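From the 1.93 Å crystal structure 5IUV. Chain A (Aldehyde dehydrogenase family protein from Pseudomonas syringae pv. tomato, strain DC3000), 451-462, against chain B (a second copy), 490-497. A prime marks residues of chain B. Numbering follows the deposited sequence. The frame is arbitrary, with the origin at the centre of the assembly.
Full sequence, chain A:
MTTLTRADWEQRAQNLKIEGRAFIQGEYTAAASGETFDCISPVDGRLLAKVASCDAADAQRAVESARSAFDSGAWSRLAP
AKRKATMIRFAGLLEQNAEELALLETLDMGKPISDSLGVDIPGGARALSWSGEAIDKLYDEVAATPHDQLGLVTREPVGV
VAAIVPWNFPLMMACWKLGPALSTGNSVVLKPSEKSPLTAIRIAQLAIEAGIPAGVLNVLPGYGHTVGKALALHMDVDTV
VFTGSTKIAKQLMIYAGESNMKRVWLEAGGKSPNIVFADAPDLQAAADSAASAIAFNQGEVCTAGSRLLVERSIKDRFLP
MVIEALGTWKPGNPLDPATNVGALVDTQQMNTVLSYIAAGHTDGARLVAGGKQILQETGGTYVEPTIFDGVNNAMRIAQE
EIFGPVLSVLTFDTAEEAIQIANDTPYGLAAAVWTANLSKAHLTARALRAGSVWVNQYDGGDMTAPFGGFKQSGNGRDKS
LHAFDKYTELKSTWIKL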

# COMPACT_ATOMS: atom_id res chain seq x y z
N GLY A 451 -8.01 -12.52 -16.63
CA GLY A 451 -7.97 -12.03 -15.26
C GLY A 451 -7.28 -12.98 -14.29
O GLY A 451 -6.69 -12.54 -13.30
N SER A 452 -7.36 -14.27 -14.57
CA SER A 452 -6.60 -15.26 -13.81
C SER A 452 -5.75 -16.09 -14.75
O SER A 452 -6.24 -16.57 -15.76
CB SER A 452 -7.54 -16.18 -13.01
OG SER A 452 -8.33 -15.45 -12.10
N VAL A 453 -4.48 -16.28 -14.41
CA VAL A 453 -3.63 -17.19 -15.17
C VAL A 453 -3.03 -18.20 -14.22
O VAL A 453 -2.34 -17.84 -13.26
CB VAL A 453 -2.51 -16.45 -15.94
CG1 VAL A 453 -1.60 -17.45 -16.64
CG2 VAL A 453 -3.10 -15.46 -16.94
N TRP A 454 -3.32 -19.47 -14.46
CA TRP A 454 -2.86 -20.53 -13.58
C TRP A 454 -1.70 -21.28 -14.22
O TRP A 454 -1.77 -21.68 -15.38
CB TRP A 454 -4.02 -21.47 -13.23
CG TRP A 454 -5.14 -20.74 -12.52
CD1 TRP A 454 -5.00 -19.94 -11.42
CD2 TRP A 454 -6.53 -20.71 -12.87
NE1 TRP A 454 -6.23 -19.42 -11.06
CE2 TRP A 454 -7.18 -19.88 -11.93
CE3 TRP A 454 -7.29 -21.31 -13.88
CZ2 TRP A 454 -8.55 -19.64 -11.97
CZ3 TRP A 454 -8.66 -21.07 -13.92
CH2 TRP A 454 -9.27 -20.24 -12.96
N VAL A 455 -0.62 -21.45 -13.48
CA VAL A 455 0.58 -22.07 -14.03
C VAL A 455 0.85 -23.39 -13.33
O VAL A 455 0.98 -23.44 -12.11
CB VAL A 455 1.82 -21.16 -13.92
CG1 VAL A 455 3.06 -21.85 -14.51
CG2 VAL A 455 1.56 -19.83 -14.62
N ASN A 456 0.92 -24.45 -14.13
CA ASN A 456 1.12 -25.82 -13.65
C ASN A 456 0.07 -26.26 -12.64
O ASN A 456 0.32 -27.07 -11.75
CB ASN A 456 2.53 -25.96 -13.08
CG ASN A 456 3.58 -25.80 -14.15
OD1 ASN A 456 3.30 -26.02 -15.33
ND2 ASN A 456 4.79 -25.39 -13.77
N GLN A 457 -1.13 -25.73 -12.84
CA GLN A 457 -2.31 -26.12 -12.09
C GLN A 457 -3.52 -25.54 -12.81
O GLN A 457 -3.36 -24.71 -13.70
CB GLN A 457 -2.25 -25.61 -10.65
CG GLN A 457 -2.34 -24.10 -10.54
CD GLN A 457 -2.10 -23.61 -9.13
OE1 GLN A 457 -2.45 -24.28 -8.16
NE2 GLN A 457 -1.49 -22.44 -9.00
N TYR A 458 -4.72 -25.98 -12.44
CA TYR A 458 -5.93 -25.32 -12.92
C TYR A 458 -6.83 -24.96 -11.74
O TYR A 458 -6.75 -25.61 -10.70
CB TYR A 458 -6.70 -26.20 -13.93
CG TYR A 458 -7.55 -25.35 -14.84
CD1 TYR A 458 -7.01 -24.78 -15.97
CD2 TYR A 458 -8.88 -25.08 -14.54
CE1 TYR A 458 -7.76 -23.97 -16.80
CE2 TYR A 458 -9.65 -24.27 -15.36
CZ TYR A 458 -9.08 -23.72 -16.49
OH TYR A 458 -9.81 -22.90 -17.33
N ASP A 459 -7.65 -23.93 -11.92
CA ASP A 459 -8.59 -23.48 -10.89
C ASP A 459 -7.88 -23.13 -9.59
O ASP A 459 -8.29 -23.56 -8.51
CB ASP A 459 -9.66 -24.56 -10.64
CG ASP A 459 -10.88 -24.02 -9.88
OD1 ASP A 459 -11.22 -22.83 -10.06
OD2 ASP A 459 -11.49 -24.79 -9.11
N GLY A 460 -6.81 -22.35 -9.69
CA GLY A 460 -6.03 -21.98 -8.52
C GLY A 460 -6.51 -20.70 -7.86
O GLY A 460 -7.50 -20.09 -8.28
N GLY A 461 -5.80 -20.29 -6.81
CA GLY A 461 -6.14 -19.08 -6.08
C GLY A 461 -7.04 -19.37 -4.90
O GLY A 461 -7.63 -20.44 -4.80
N ASP A 462 -7.12 -18.42 -3.97
CA ASP A 462 -8.02 -18.52 -2.83
C ASP A 462 -8.59 -17.13 -2.60
O ASP A 462 -8.67 -16.34 -3.54
CB ASP A 462 -7.29 -19.07 -1.60
CG ASP A 462 -5.98 -18.34 -1.32
OD1 ASP A 462 -5.86 -17.16 -1.68
OD2 ASP A 462 -5.07 -18.95 -0.71
N LEU B 490 -6.35 -5.83 -13.67
CA LEU B 490 -5.70 -6.71 -12.70
C LEU B 490 -5.60 -8.12 -13.24
O LEU B 490 -6.54 -8.64 -13.85
CB LEU B 490 -6.47 -6.70 -11.38
CG LEU B 490 -6.22 -5.49 -10.48
CD1 LEU B 490 -7.31 -5.38 -9.42
CD2 LEU B 490 -4.84 -5.59 -9.83
N LYS B 491 -4.44 -8.74 -13.04
CA LYS B 491 -4.25 -10.14 -13.35
C LYS B 491 -3.72 -10.90 -12.14
O LYS B 491 -2.76 -10.46 -11.50
CB LYS B 491 -3.30 -10.32 -14.54
CG LYS B 491 -2.89 -11.77 -14.79
CD LYS B 491 -1.84 -11.88 -15.90
CE LYS B 491 -2.47 -11.71 -17.27
NZ LYS B 491 -1.44 -11.51 -18.34
N SER B 492 -4.33 -12.04 -11.86
CA SER B 492 -3.87 -12.94 -10.81
C SER B 492 -3.14 -14.12 -11.43
O SER B 492 -3.77 -14.97 -12.05
CB SER B 492 -5.04 -13.44 -9.97
OG SER B 492 -5.58 -12.41 -9.18
N THR B 493 -1.83 -14.17 -11.25
CA THR B 493 -1.04 -15.29 -11.77
C THR B 493 -0.67 -16.20 -10.61
O THR B 493 0.16 -15.84 -9.77
CB THR B 493 0.23 -14.81 -12.51
OG1 THR B 493 -0.12 -13.89 -13.55
CG2 THR B 493 0.98 -15.98 -13.12
N TRP B 494 -1.30 -17.37 -10.54
CA TRP B 494 -1.06 -18.30 -9.44
C TRP B 494 -0.24 -19.48 -9.94
O TRP B 494 -0.69 -20.29 -10.76
CB TRP B 494 -2.38 -18.77 -8.82
CG TRP B 494 -2.57 -18.26 -7.40
CD1 TRP B 494 -2.61 -19.01 -6.25
CD2 TRP B 494 -2.73 -16.90 -7.00
NE1 TRP B 494 -2.79 -18.19 -5.16
CE2 TRP B 494 -2.87 -16.89 -5.59
CE3 TRP B 494 -2.77 -15.68 -7.69
CZ2 TRP B 494 -3.04 -15.70 -4.87
CZ3 TRP B 494 -2.93 -14.50 -6.96
CH2 TRP B 494 -3.07 -14.53 -5.57
N ILE B 495 0.99 -19.57 -9.44
CA ILE B 495 1.97 -20.52 -9.94
C ILE B 495 2.23 -21.64 -8.95
O ILE B 495 2.64 -21.39 -7.81
CB ILE B 495 3.31 -19.80 -10.25
CG1 ILE B 495 3.07 -18.63 -11.21
CG2 ILE B 495 4.32 -20.79 -10.80
CD1 ILE B 495 4.22 -17.62 -11.25
N LYS B 496 2.00 -22.87 -9.38
CA LYS B 496 2.29 -24.03 -8.55
C LYS B 496 3.75 -24.40 -8.71
O LYS B 496 4.24 -24.58 -9.83
CB LYS B 496 1.39 -25.21 -8.92
CG LYS B 496 1.73 -26.50 -8.18
CD LYS B 496 0.63 -26.89 -7.22
CE LYS B 496 0.84 -28.30 -6.68
NZ LYS B 496 2.18 -28.42 -6.05
N LEU B 497 4.46 -24.52 -7.58
CA LEU B 497 5.91 -24.72 -7.58
C LEU B 497 6.29 -26.16 -7.25
O LEU B 497 5.62 -26.79 -6.44
CB LEU B 497 6.56 -23.77 -6.57
CG LEU B 497 6.33 -22.29 -6.88
CD1 LEU B 497 6.82 -21.39 -5.74
CD2 LEU B 497 6.99 -21.91 -8.21
O HOH W 1 5.97 -26.09 -11.06
O HOH W 2 -3.02 -19.55 -2.60

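The carbonyl of Trp494′ does double duty: Val455 N donates to Trp494′ O at 3.0 Å, and Gln457 NE2 reaches the same Trp494′ O at 2.9 Å. A backbone acceptor already used in the sheet thus also takes a side-chain amide from the loop that follows the strand, tying that loop to the partner chain.

The sheet itself crosses the subunit boundary. Strand 452-455 of one copy lies parallel to strand 490-496 of the other, their directions differing by 14°, and the bridges pair Ser452 with Ser492′, Val453 with Thr493′, Trp454 with Trp494′ and Val455 with Ile495′. Parallel register makes each strand bond through alternate residues. Ser492′ N donates to Gly451 O (2.8 Å), Val453 N to Ser492′ O (2.8 Å), Trp494′ N to Val453 O (2.9 Å), and Lys496′ N to Val455 O (3.0 Å). With the Val455 bond this makes a ladder of five. Most are nearly straight; the Trp494′ N bond is more bent, at 148°. Alpha carbons supplement the ladder, as where Thr493′ CA approaches Val453 O at 3.2 Å in a CA-H...O contact.

The two faces follow different rules. On the face of Val453, Val455, Thr493′ and Ile495′, beta-branched side chains lie side by side across the strand pair: Val455 CB lies 3.9 Å from Ile495′ CG1, and Val453 CG2 also meets the aliphatic part of Lys491′, 3.8 Å from its CE. The other face carries Ser452, Ser492′ and the two tryptophans. The indoles do not stack; instead Trp494′ CB sits at the edge of the Trp454 ring, 3.9 Å from Trp454 CD1.

The Trp494′ ring is left to the returning loop. Gly461 CA lies over one face, 3.6 Å from the centroid of the five-membered ring of Trp494′ and 17° off its normal, a CH-pi contact that a bare backbone makes at close range. Glycine is also demanded by conformation: at phi/psi 93/163 a CB would jam against the preceding carbonyl O. The ring's polar edge is satisfied through water 2, which accepts from Trp494′ NE1 and donates to Asp462 OD2, both at 2.9 Å.

Beyond the last bridge, Asn456 turns with positive phi (57°) and the chains separate slightly. Water 1 spans the gap, accepting from Asn456 ND2 at 3.0 Å and donating to Lys496′ O at 2.6 Å. Nearby, Lys496′ CB packs 3.8 Å from Gln457 CD, while the lysine's end leads away.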